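Local atomic coordinates of putative SnoaL-like polyketide cyclase (Jannaschia sp., PDB entry 3KKG), a protein that is of unproven function but is probably a polyketide cyclase of the SnoaL-like type. Residues V12-R17 with R34-P39; S43-N48 with T131-V136; L100-S105 with A139-P144; T115-T118 with Q123-E126. One frame throughout, in Å; residues are numbered along the deposited sequence.

Contact 1 of 4, residues V12-R17 with R34-P39; sequences VETVLR and RETMTP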
loop_
_atom_site.group_PDB
_atom_site.type_symbol
_atom_site.label_atom_id
_atom_site.label_comp_id
_atom_site.label_asym_id
_atom_site.label_seq_id
_atom_site.Cartn_x
_atom_site.Cartn_y
_atom_site.Cartn_z
ATOM N N VAL A 12 -13.100 -3.087 -12.719
ATOM C CA VAL A 12 -12.977 -4.022 -11.591
ATOM C C VAL A 12 -12.976 -5.477 -12.040
ATOM O O VAL A 12 -12.189 -6.310 -11.571
ATOM C CB VAL A 12 -14.057 -3.746 -10.511
ATOM C CG1 VAL A 12 -14.071 -4.874 -9.470
ATOM C CG2 VAL A 12 -13.754 -2.393 -9.794
ATOM N N GLU A 13 -13.926 -5.777 -12.915
ATOM C CA GLU A 13 -14.010 -7.152 -13.409
ATOM C C GLU A 13 -12.695 -7.588 -14.066
ATOM O O GLU A 13 -12.164 -8.707 -13.834
ATOM C CB GLU A 13 -15.197 -7.310 -14.358
ATOM C CG GLU A 13 -16.574 -7.158 -13.651
ATOM C CD GLU A 13 -17.767 -7.321 -14.602
ATOM O OE1 GLU A 13 -17.615 -8.033 -15.614
ATOM O OE2 GLU A 13 -18.860 -6.816 -14.288
ATOM N N THR A 14 -12.157 -6.721 -14.894
ATOM C CA THR A 14 -10.889 -6.995 -15.571
ATOM C C THR A 14 -9.752 -7.181 -14.570
ATOM O O THR A 14 -8.993 -8.166 -14.671
ATOM C CB THR A 14 -10.600 -5.893 -16.589
ATOM O OG1 THR A 14 -11.588 -5.973 -17.627
ATOM C CG2 THR A 14 -9.146 -5.962 -17.168
ATOM N N VAL A 15 -9.628 -6.280 -13.604
ATOM C CA VAL A 15 -8.563 -6.405 -12.617
ATOM C C VAL A 15 -8.690 -7.643 -11.736
ATOM O O VAL A 15 -7.705 -8.328 -11.420
ATOM C CB VAL A 15 -8.490 -5.135 -11.731
ATOM C CG1 VAL A 15 -7.735 -5.425 -10.482
ATOM C CG2 VAL A 15 -7.923 -3.981 -12.557
ATOM N N LEU A 16 -9.923 -7.976 -11.348
ATOM C CA LEU A 16 -10.093 -9.097 -10.433
ATOM C C LEU A 16 -9.672 -10.458 -11.050
ATOM O O LEU A 16 -9.330 -11.407 -10.324
ATOM C CB LEU A 16 -11.492 -9.144 -9.819
ATOM C CG LEU A 16 -11.711 -8.166 -8.677
ATOM C CD1 LEU A 16 -13.199 -8.185 -8.247
ATOM C CD2 LEU A 16 -10.773 -8.444 -7.504
ATOM N N ARG A 17 -9.683 -10.550 -12.377
ATOM C CA ARG A 17 -9.176 -11.754 -13.045
ATOM C C ARG A 17 -7.733 -12.018 -12.677
ATOM O O ARG A 17 -7.316 -13.177 -12.598
ATOM C CB ARG A 17 -9.297 -11.642 -14.561
ATOM C CG ARG A 17 -10.685 -11.525 -15.063
ATOM C CD ARG A 17 -10.782 -11.600 -16.586
ATOM N NE ARG A 17 -10.288 -12.890 -17.080
ATOM C CZ ARG A 17 -9.564 -13.065 -18.181
ATOM N NH1 ARG A 17 -9.212 -12.045 -18.955
ATOM N NH2 ARG A 17 -9.197 -14.295 -18.522
ATOM N N ARG A 34 -1.198 -11.179 -20.522
ATOM C CA ARG A 34 -1.050 -10.694 -21.901
ATOM C C ARG A 34 -2.348 -10.166 -22.507
ATOM O O ARG A 34 -2.316 -9.246 -23.314
ATOM C CB ARG A 34 -0.441 -11.766 -22.795
ATOM C CG ARG A 34 0.987 -12.093 -22.418
ATOM C CD ARG A 34 1.597 -13.150 -23.299
ATOM N NE ARG A 34 2.955 -13.479 -22.845
ATOM C CZ ARG A 34 3.339 -14.652 -22.335
ATOM N NH1 ARG A 34 2.504 -15.677 -22.207
ATOM N NH2 ARG A 34 4.590 -14.804 -21.946
ATOM N N GLU A 35 -3.486 -10.716 -22.101
ATOM C CA GLU A 35 -4.776 -10.192 -22.564
ATOM C C GLU A 35 -5.311 -8.985 -21.788
ATOM O O GLU A 35 -6.159 -8.251 -22.277
ATOM C CB GLU A 35 -5.818 -11.291 -22.632
ATOM C CG GLU A 35 -6.300 -11.922 -21.353
ATOM C CD GLU A 35 -7.218 -13.129 -21.656
ATOM O OE1 GLU A 35 -8.219 -12.930 -22.375
ATOM O OE2 GLU A 35 -6.918 -14.269 -21.225
ATOM N N THR A 36 -4.784 -8.760 -20.589
ATOM C CA THR A 36 -5.266 -7.710 -19.679
ATOM C C THR A 36 -4.425 -6.423 -19.705
ATOM O O THR A 36 -4.926 -5.306 -19.575
ATOM C CB THR A 36 -5.252 -8.308 -18.233
ATOM O OG1 THR A 36 -6.157 -9.431 -18.215
ATOM C CG2 THR A 36 -5.754 -7.309 -17.196
HETATM N N MSE A 37 -3.102 -6.612 -19.733
HETATM C CA MSE A 37 -2.134 -5.498 -19.708
HETATM C C MSE A 37 -1.809 -5.054 -21.139
HETATM O O MSE A 37 -1.851 -5.858 -22.082
HETATM C CB MSE A 37 -0.817 -5.914 -19.034
HETATM C CG MSE A 37 -0.790 -5.890 -17.510
HETATM SE SE MSE A 37 -1.902 -7.276 -16.618
HETATM C CE MSE A 37 -1.033 -7.217 -14.853
ATOM N N THR A 38 -1.428 -3.783 -21.267
ATOM C CA THR A 38 -0.901 -3.248 -22.539
ATOM C C THR A 38 0.562 -3.671 -22.687
ATOM O O THR A 38 1.221 -4.065 -21.739
ATOM C CB THR A 38 -0.981 -1.724 -22.568
ATOM O OG1 THR A 38 -0.193 -1.183 -21.496
ATOM C CG2 THR A 38 -2.449 -1.277 -22.444
ATOM N N PRO A 39 1.075 -3.654 -23.918
ATOM C CA PRO A 39 2.480 -4.042 -24.138
ATOM C C PRO A 39 3.492 -3.196 -23.355
ATOM O O PRO A 39 4.551 -3.688 -22.954
ATOM C CB PRO A 39 2.659 -3.849 -25.649
ATOM C CG PRO A 39 1.270 -3.850 -26.185
ATOM C CD PRO A 39 0.366 -3.314 -25.167
HETATM O O HOH W 1 -8.489 -9.421 -17.209
#
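Thr14, near the end of helix 6-16, lies over Thr36, the last residue of helix 29-36, with CA atoms 7.0 Å apart. The contact joins these two helices where Thr36 is also bonded to the backbone of Val124 in strand 123-131. The two methyls do the touching: Thr14 CG2 meets Thr36 CG2 at 3.6 Å, and the side chains run past each other in opposite directions. In both threonines OG1 is kept close to its own helix, where Thr14 OG1 bonds to Gln10 O and Thr36 OG1 to Val32 O. Arg17 and Glu35 meet nearer the surface. The Arg17 chain bends at chi3 (61°), and its guanidinium comes up to the Glu35 carboxylate with the two planes 90° apart. Glu35 CD lies in the guanidinium plane, at its edge. The salt bridge is long, Arg17 NH2 3.5 Å from Glu35 OE2. Arg17 NE is paired with Glu21. A water between the helices donates to Thr14 O at 2.9 Å and to Thr36 OG1, and accepts a weak bond from Arg17 NH1 at 3.2 Å. With a leucine in place of Arg17, Glu35 would probably lose this positive mate and the water the guanidinium it bonds to. Methyl packing thus gives way to a bridging water and then to a loose charge pair. Such a long ion pair near the surface implies an electrostatic link, not a tight grip.

Contact 2 of 4, residues S43-N48 with T131-V136; sequences SIFHSN and TDLLAV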
loop_
_atom_site.group_PDB
_atom_site.type_symbol
_atom_site.label_atom_id
_atom_site.label_comp_id
_atom_site.label_asym_id
_atom_site.label_seq_id
_atom_site.Cartn_x
_atom_site.Cartn_y
_atom_site.Cartn_z
ATOM N N SER A 43 5.280 -2.134 -14.085
ATOM C CA SER A 43 5.122 -2.762 -12.799
ATOM C C SER A 43 6.055 -2.063 -11.794
ATOM O O SER A 43 7.222 -1.808 -12.076
ATOM C CB SER A 43 5.478 -4.235 -12.925
ATOM O OG SER A 43 5.294 -4.878 -11.681
ATOM N N ILE A 44 5.522 -1.721 -10.636
ATOM C CA ILE A 44 6.267 -0.989 -9.634
ATOM C C ILE A 44 6.125 -1.780 -8.326
ATOM O O ILE A 44 4.987 -1.991 -7.850
ATOM C CB ILE A 44 5.720 0.441 -9.461
ATOM C CG1 ILE A 44 5.977 1.261 -10.736
ATOM C CG2 ILE A 44 6.359 1.137 -8.232
ATOM C CD1 ILE A 44 5.253 2.611 -10.769
ATOM N N PHE A 45 7.248 -2.267 -7.808
ATOM C CA PHE A 45 7.265 -3.107 -6.627
ATOM C C PHE A 45 7.821 -2.279 -5.493
ATOM O O PHE A 45 9.012 -1.968 -5.489
ATOM C CB PHE A 45 8.117 -4.333 -6.910
ATOM C CG PHE A 45 8.160 -5.338 -5.817
ATOM C CD1 PHE A 45 7.113 -6.164 -5.602
ATOM C CD2 PHE A 45 9.280 -5.486 -5.046
ATOM C CE1 PHE A 45 7.180 -7.182 -4.648
ATOM C CE2 PHE A 45 9.343 -6.482 -4.048
ATOM C CZ PHE A 45 8.278 -7.285 -3.843
ATOM N N HIS A 46 6.985 -1.864 -4.554
ATOM C CA HIS A 46 7.383 -0.996 -3.455
ATOM C C HIS A 46 8.041 0.273 -4.073
ATOM O O HIS A 46 7.440 0.943 -4.900
ATOM C CB HIS A 46 8.250 -1.775 -2.434
ATOM C CG HIS A 46 7.527 -2.914 -1.799
ATOM N ND1 HIS A 46 7.432 -4.148 -2.409
ATOM C CD2 HIS A 46 6.727 -2.981 -0.705
ATOM C CE1 HIS A 46 6.634 -4.931 -1.683
ATOM N NE2 HIS A 46 6.191 -4.241 -0.656
ATOM N N SER A 47 9.239 0.678 -3.613
ATOM C CA SER A 47 9.908 1.868 -4.138
ATOM C C SER A 47 10.880 1.526 -5.266
ATOM O O SER A 47 11.602 2.423 -5.747
ATOM C CB SER A 47 10.668 2.645 -3.057
ATOM O OG SER A 47 11.794 1.927 -2.632
ATOM N N ASN A 48 10.883 0.266 -5.723
ATOM C CA ASN A 48 11.801 -0.124 -6.844
ATOM C C ASN A 48 11.465 0.637 -8.107
ATOM O O ASN A 48 10.346 1.055 -8.324
ATOM C CB ASN A 48 11.728 -1.590 -7.213
ATOM C CG ASN A 48 12.234 -2.529 -6.159
ATOM O OD1 ASN A 48 12.225 -3.758 -6.381
ATOM N ND2 ASN A 48 12.628 -2.014 -5.028
ATOM N N THR A 131 3.391 -4.716 0.120
ATOM C CA THR A 131 3.055 -5.560 1.272
ATOM C C THR A 131 3.899 -5.156 2.449
ATOM O O THR A 131 4.590 -4.162 2.407
ATOM C CB THR A 131 3.112 -7.042 0.895
ATOM O OG1 THR A 131 2.578 -7.825 1.991
ATOM C CG2 THR A 131 4.533 -7.545 0.620
ATOM N N ASP A 132 3.908 -5.973 3.515
ATOM C CA ASP A 132 4.870 -5.722 4.601
ATOM C C ASP A 132 6.113 -6.564 4.293
ATOM O O ASP A 132 6.368 -7.637 4.826
ATOM C CB ASP A 132 4.297 -6.137 5.944
ATOM C CG ASP A 132 5.159 -5.633 7.098
ATOM O OD1 ASP A 132 6.345 -5.263 6.868
ATOM O OD2 ASP A 132 4.677 -5.648 8.257
ATOM N N LEU A 133 6.902 -6.058 3.342
ATOM C CA LEU A 133 8.044 -6.784 2.867
ATOM C C LEU A 133 9.120 -6.877 3.939
ATOM O O LEU A 133 9.806 -7.900 3.994
ATOM C CB LEU A 133 8.613 -6.143 1.597
ATOM C CG LEU A 133 9.686 -6.913 0.846
ATOM C CD1 LEU A 133 9.187 -8.238 0.318
ATOM C CD2 LEU A 133 10.192 -6.051 -0.339
ATOM N N LEU A 134 9.252 -5.901 4.821
ATOM C CA LEU A 134 10.209 -6.011 5.923
ATOM C C LEU A 134 9.833 -7.189 6.826
ATOM O O LEU A 134 10.681 -8.008 7.229
ATOM C CB LEU A 134 10.223 -4.725 6.761
ATOM C CG LEU A 134 11.153 -4.755 7.956
ATOM C CD1 LEU A 134 12.618 -4.955 7.502
ATOM C CD2 LEU A 134 10.980 -3.452 8.798
ATOM N N ALA A 135 8.542 -7.354 7.126
ATOM C CA ALA A 135 8.137 -8.451 7.954
ATOM C C ALA A 135 8.392 -9.783 7.236
ATOM O O ALA A 135 8.800 -10.775 7.887
ATOM C CB ALA A 135 6.663 -8.354 8.372
ATOM N N VAL A 136 8.135 -9.838 5.940
ATOM C CA VAL A 136 8.377 -11.072 5.173
ATOM C C VAL A 136 9.864 -11.427 5.212
ATOM O O VAL A 136 10.262 -12.572 5.543
ATOM C CB VAL A 136 7.877 -10.964 3.736
ATOM C CG1 VAL A 136 8.374 -12.148 2.869
ATOM C CG2 VAL A 136 6.321 -10.881 3.668
#
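His46 NE2 receives the backbone N-H of Thr131 at 2.9 Å. The bond is nearly straight, with an angle of 173° at the hydrogen, though Thr131 N is tilted 33° out of the imidazole plane. Leu133 covers one face of the same ring. Leu133 CB lies 3.8 Å from His46 NE2, and Leu133 CD2 makes a CH-pi contact 4.1 Å from the His46 ring centroid. This methyl is shared, since Leu133 CD2 also meets Phe45 CE2 at 3.8 Å. Phe45 in turn supports His46: His46 ND1 stands over the centre of the Phe45 ring, 3.3 Å above its plane. Phe45 has CG anti to its backbone N (chi1 -176°), which sets the ring against both the imidazole and Leu133 CD2. Further out, a type II' turn from Phe45 to Asn48 presents the imidazole, closed by Asn48 N to Phe45 O at 2.9 Å. On the other side Asp132 is the N-cap of helix 133-140. Asp132 OD1 accepts from Ala135 N at 3.0 Å, from above the carboxylate plane. Asp132 OD2 bonds to Ser47 OG of the second subunit, and Thr131 OG1 to Pro112 O. The touching residues are all buried, and the imidazole nitrogen and the Thr131 N-H satisfy each other there, joining the turn after strand 41-45 to the start of helix 133-140 beside the dimer interface.

Contact 3 of 4, residues L100-S105 with A139-P144; sequences LGVPPS and AISAPP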
loop_
_atom_site.group_PDB
_atom_site.type_symbol
_atom_site.label_atom_id
_atom_site.label_comp_id
_atom_site.label_asym_id
_atom_site.label_seq_id
_atom_site.Cartn_x
_atom_site.Cartn_y
_atom_site.Cartn_z
ATOM N N LEU A 100 14.209 -13.285 -3.293
ATOM C CA LEU A 100 14.966 -12.037 -3.092
ATOM C C LEU A 100 16.291 -12.262 -2.353
ATOM O O LEU A 100 16.660 -11.556 -1.377
ATOM C CB LEU A 100 14.088 -10.978 -2.402
ATOM C CG LEU A 100 12.781 -10.641 -3.120
ATOM C CD1 LEU A 100 12.055 -9.483 -2.353
ATOM C CD2 LEU A 100 12.975 -10.337 -4.619
ATOM N N GLY A 101 16.965 -13.329 -2.782
ATOM C CA GLY A 101 18.282 -13.687 -2.267
ATOM C C GLY A 101 18.293 -14.591 -1.054
ATOM O O GLY A 101 19.356 -14.990 -0.555
ATOM N N VAL A 102 17.113 -14.970 -0.567
ATOM C CA VAL A 102 17.076 -15.776 0.647
ATOM C C VAL A 102 16.802 -17.220 0.107
ATOM O O VAL A 102 15.786 -17.452 -0.600
ATOM C CB VAL A 102 15.948 -15.351 1.577
ATOM C CG1 VAL A 102 15.832 -16.263 2.805
ATOM C CG2 VAL A 102 16.154 -13.895 2.040
ATOM N N PRO A 103 17.623 -18.194 0.469
ATOM C CA PRO A 103 17.381 -19.569 0.094
ATOM C C PRO A 103 16.057 -20.025 0.658
ATOM O O PRO A 103 15.575 -19.489 1.656
ATOM C CB PRO A 103 18.524 -20.313 0.750
ATOM C CG PRO A 103 19.622 -19.293 0.769
ATOM C CD PRO A 103 18.912 -18.045 1.177
ATOM N N PRO A 104 15.449 -21.030 0.014
ATOM C CA PRO A 104 14.169 -21.488 0.541
ATOM C C PRO A 104 14.273 -21.903 2.013
ATOM O O PRO A 104 15.112 -22.715 2.437
ATOM C CB PRO A 104 13.824 -22.699 -0.324
ATOM C CG PRO A 104 14.898 -22.909 -1.221
ATOM C CD PRO A 104 15.881 -21.748 -1.182
ATOM N N SER A 105 13.343 -21.363 2.792
ATOM C CA SER A 105 13.285 -21.639 4.236
ATOM C C SER A 105 12.095 -22.466 4.631
ATOM O O SER A 105 12.112 -23.111 5.667
ATOM C CB SER A 105 13.197 -20.356 5.054
ATOM O OG SER A 105 11.989 -19.650 4.820
ATOM N N ALA A 139 10.894 -12.669 8.640
ATOM C CA ALA A 139 10.333 -13.995 8.943
ATOM C C ALA A 139 11.117 -15.073 8.224
ATOM O O ALA A 139 11.474 -16.112 8.863
ATOM C CB ALA A 139 8.887 -14.063 8.601
ATOM N N ILE A 140 11.463 -14.853 6.956
ATOM C CA ILE A 140 12.140 -15.914 6.165
ATOM C C ILE A 140 13.647 -15.974 6.366
ATOM O O ILE A 140 14.280 -17.010 6.067
ATOM C CB ILE A 140 11.822 -15.811 4.635
ATOM C CG1 ILE A 140 12.496 -14.591 3.981
ATOM C CG2 ILE A 140 10.366 -15.897 4.371
ATOM C CD1 ILE A 140 12.317 -14.534 2.485
ATOM N N SER A 141 14.256 -14.901 6.881
ATOM C CA SER A 141 15.692 -14.855 7.161
ATOM C C SER A 141 16.005 -15.305 8.600
ATOM O O SER A 141 17.173 -15.368 8.984
ATOM C CB SER A 141 16.209 -13.433 6.980
ATOM O OG SER A 141 15.924 -12.921 5.686
ATOM N N ALA A 142 14.979 -15.624 9.380
ATOM C CA ALA A 142 15.123 -15.922 10.806
ATOM C C ALA A 142 15.910 -17.236 10.985
ATOM O O ALA A 142 15.580 -18.239 10.325
ATOM C CB ALA A 142 13.736 -16.054 11.446
ATOM N N PRO A 143 16.940 -17.241 11.873
ATOM C CA PRO A 143 17.731 -18.471 12.132
ATOM C C PRO A 143 16.874 -19.656 12.594
ATOM O O PRO A 143 15.753 -19.459 13.070
ATOM C CB PRO A 143 18.705 -18.048 13.243
ATOM C CG PRO A 143 18.142 -16.762 13.815
ATOM C CD PRO A 143 17.421 -16.097 12.676
ATOM N N PRO A 144 17.396 -20.892 12.467
ATOM C CA PRO A 144 16.539 -22.067 12.742
ATOM C C PRO A 144 15.902 -22.070 14.138
ATOM O O PRO A 144 16.593 -21.827 15.129
ATOM C CB PRO A 144 17.494 -23.261 12.573
ATOM C CG PRO A 144 18.630 -22.740 11.733
ATOM C CD PRO A 144 18.764 -21.277 12.068
#
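Val102 packs against Ile140 at the end of helix 133-140. Ile140 holds CG1 between its backbone N and carbonyl carbon (chi1 71°), and from there the chain runs out extended (chi2 175°). This shape brings Ile140 CD1 to Val102 CB at 3.8 Å. The two valine branches divide the work. Val102 CG1 stands anti to its own backbone N and lies 3.7 Å from Ile140 O. Val102 CG2 leans on Ser141 OG at 3.8 Å, a plain contact, as that hydroxyl bonds to Met137 O. Ser105 comes to the other end of Ile140, with Ser105 OG 3.8 Å from Ile140 CB and Ser105 CB 3.7 Å from Ile140 O. The Ser105 hydroxyl is bonded to Gln95 OE1. Replacing Ile140 by an alanine would remove CG1, CG2 and CD1, and Val102 would probably face a gap where the isoleucine tip now meets it. The contact is made by van der Waals touches of one apolar pair and of carbons with oxygens. It lays the loop between strands 84-94 and 108-120 against the last turn of helix 133-140, with Gln95 and Phe99 also touching Ile140 and Met137 of that helix touching Val102.

Contact 4 of 4, residues T115-T118 with Q123-E126; sequences TLFT and QVIE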
loop_
_atom_site.group_PDB
_atom_site.type_symbol
_atom_site.label_atom_id
_atom_site.label_comp_id
_atom_site.label_asym_id
_atom_site.label_seq_id
_atom_site.Cartn_x
_atom_site.Cartn_y
_atom_site.Cartn_z
ATOM N N THR A 115 -2.609 -3.541 -4.013
ATOM C CA THR A 115 -2.209 -3.391 -5.408
ATOM C C THR A 115 -3.008 -2.257 -5.988
ATOM O O THR A 115 -4.256 -2.269 -5.852
ATOM C CB THR A 115 -2.395 -4.717 -6.187
ATOM O OG1 THR A 115 -1.908 -5.816 -5.367
ATOM C CG2 THR A 115 -1.684 -4.705 -7.502
ATOM N N LEU A 116 -2.333 -1.336 -6.656
ATOM C CA LEU A 116 -2.953 -0.120 -7.150
ATOM C C LEU A 116 -2.811 -0.134 -8.658
ATOM O O LEU A 116 -1.682 -0.004 -9.195
ATOM C CB LEU A 116 -2.261 1.088 -6.506
ATOM C CG LEU A 116 -2.293 1.029 -4.968
ATOM C CD1 LEU A 116 -0.909 1.042 -4.409
ATOM C CD2 LEU A 116 -3.098 2.143 -4.402
ATOM N N PHE A 117 -3.918 -0.285 -9.369
ATOM C CA PHE A 117 -3.922 -0.410 -10.818
ATOM C C PHE A 117 -4.376 0.881 -11.466
ATOM O O PHE A 117 -5.288 1.564 -10.952
ATOM C CB PHE A 117 -4.924 -1.513 -11.224
ATOM C CG PHE A 117 -4.513 -2.885 -10.752
ATOM C CD1 PHE A 117 -3.733 -3.693 -11.545
ATOM C CD2 PHE A 117 -4.975 -3.404 -9.551
ATOM C CE1 PHE A 117 -3.369 -4.972 -11.125
ATOM C CE2 PHE A 117 -4.618 -4.694 -9.146
ATOM C CZ PHE A 117 -3.846 -5.494 -9.960
ATOM N N THR A 118 -3.793 1.172 -12.619
ATOM C CA THR A 118 -4.291 2.212 -13.519
ATOM C C THR A 118 -4.634 1.547 -14.838
ATOM O O THR A 118 -3.872 0.699 -15.348
ATOM C CB THR A 118 -3.228 3.279 -13.752
ATOM O OG1 THR A 118 -2.780 3.754 -12.474
ATOM C CG2 THR A 118 -3.780 4.476 -14.529
ATOM N N GLN A 123 -7.726 -1.602 -20.513
ATOM C CA GLN A 123 -6.516 -2.400 -20.357
ATOM C C GLN A 123 -5.721 -1.834 -19.177
ATOM O O GLN A 123 -5.768 -0.630 -18.906
ATOM C CB GLN A 123 -5.656 -2.338 -21.633
ATOM C CG GLN A 123 -6.392 -2.607 -22.937
ATOM C CD GLN A 123 -5.478 -2.477 -24.156
ATOM O OE1 GLN A 123 -5.484 -1.455 -24.865
ATOM N NE2 GLN A 123 -4.690 -3.506 -24.402
ATOM N N VAL A 124 -5.004 -2.702 -18.470
ATOM C CA VAL A 124 -4.165 -2.285 -17.368
ATOM C C VAL A 124 -2.832 -1.752 -17.896
ATOM O O VAL A 124 -2.102 -2.451 -18.649
ATOM C CB VAL A 124 -3.921 -3.450 -16.396
ATOM C CG1 VAL A 124 -2.952 -3.050 -15.288
ATOM C CG2 VAL A 124 -5.223 -3.970 -15.802
ATOM N N ILE A 125 -2.517 -0.520 -17.530
ATOM C CA ILE A 125 -1.241 0.101 -17.963
ATOM C C ILE A 125 -0.157 0.217 -16.877
ATOM O O ILE A 125 1.032 0.435 -17.200
ATOM C CB ILE A 125 -1.486 1.474 -18.611
ATOM C CG1 ILE A 125 -2.019 2.516 -17.603
ATOM C CG2 ILE A 125 -2.477 1.338 -19.785
ATOM C CD1 ILE A 125 -2.087 3.953 -18.172
ATOM N N GLU A 126 -0.568 0.134 -15.626
ATOM C CA GLU A 126 0.391 0.249 -14.531
ATOM C C GLU A 126 -0.168 -0.443 -13.296
ATOM O O GLU A 126 -1.395 -0.441 -13.050
ATOM C CB GLU A 126 0.670 1.710 -14.198
ATOM C CG GLU A 126 1.770 1.879 -13.139
ATOM C CD GLU A 126 2.208 3.309 -12.961
ATOM O OE1 GLU A 126 2.930 3.809 -13.834
ATOM O OE2 GLU A 126 1.717 3.916 -11.972
HETATM O O HOH W 2 -1.005 2.284 -10.778
HETATM O O HOH W 3 -0.350 5.576 -12.538
#
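Thr118 pairs with Glu126 in the beta hairpin of strands 108-120 and 123-131, part of the curved sheet of this NTF2-like fold. The pairing holds a classic beta bulge, in which Ile125 and Glu126 together face Thr118. Thr118 N donates to Glu126 O at 2.9 Å. Thr118 O accepts from Ile125 N at 2.8 Å and, weakly, from Glu126 N at 3.4 Å. Ile125 has the near-helical psi (-19°) that fits the first position of such a bulge. The axes of these two short segments stand 114° apart, so they are far from straight antiparallel; the bulge probably contributes. The Thr118 side chain can be followed outward. Thr118 CB lies 4.2 Å from Glu126 CB, on the same face of the sheet. Thr118 CG2, anti to the backbone N, packs on Ile125 CG1 at 4.0 Å. Its OG1 goes the other way and meets two waters, both of which also reach Glu126 OE2, one of them weakly. The water with the weak bond to Glu126 OE2 also donates to Leu116 O. Glu126 has stronger partners beyond: OE2 pairs with Arg128 and OE1 with Arg42. On the opposite face Val124 CG1 touches the edge of the Phe117 ring, 3.9 Å from Phe117 CD1. Leu18 and Phe19 lie against that ring too. Val124 also makes backbone bonds to Thr36 and Thr38. The second water is the tighter link, 3.0 Å from Thr118 OG1 and donating to Glu126 OE2 at 2.7 Å.

How the contacts relate
Contact 1 closes first along the chain. Contacts 2 and 3 then interlock, their segments alternating, and contact 4 is nested inside the loops both of them close. Contacts 1 and 4 are neighbours, with centres 8 Å apart: Thr36 and Thr38 bond to the backbone of Val124, and Val15 packs on Phe117. Contacts 2 and 3 share helix 133-140 at the other end of the molecule, 16 Å between centres, and Leu133 touches Leu100. Contact 2 reaches contact 4 through adjoining strands 41-45 and 123-131, where Ile44 meets Glu126. Contacts 1 and 3 are about 32 Å apart, centre to centre. One sheet thus connects the N-terminal helices to the C-terminal helix.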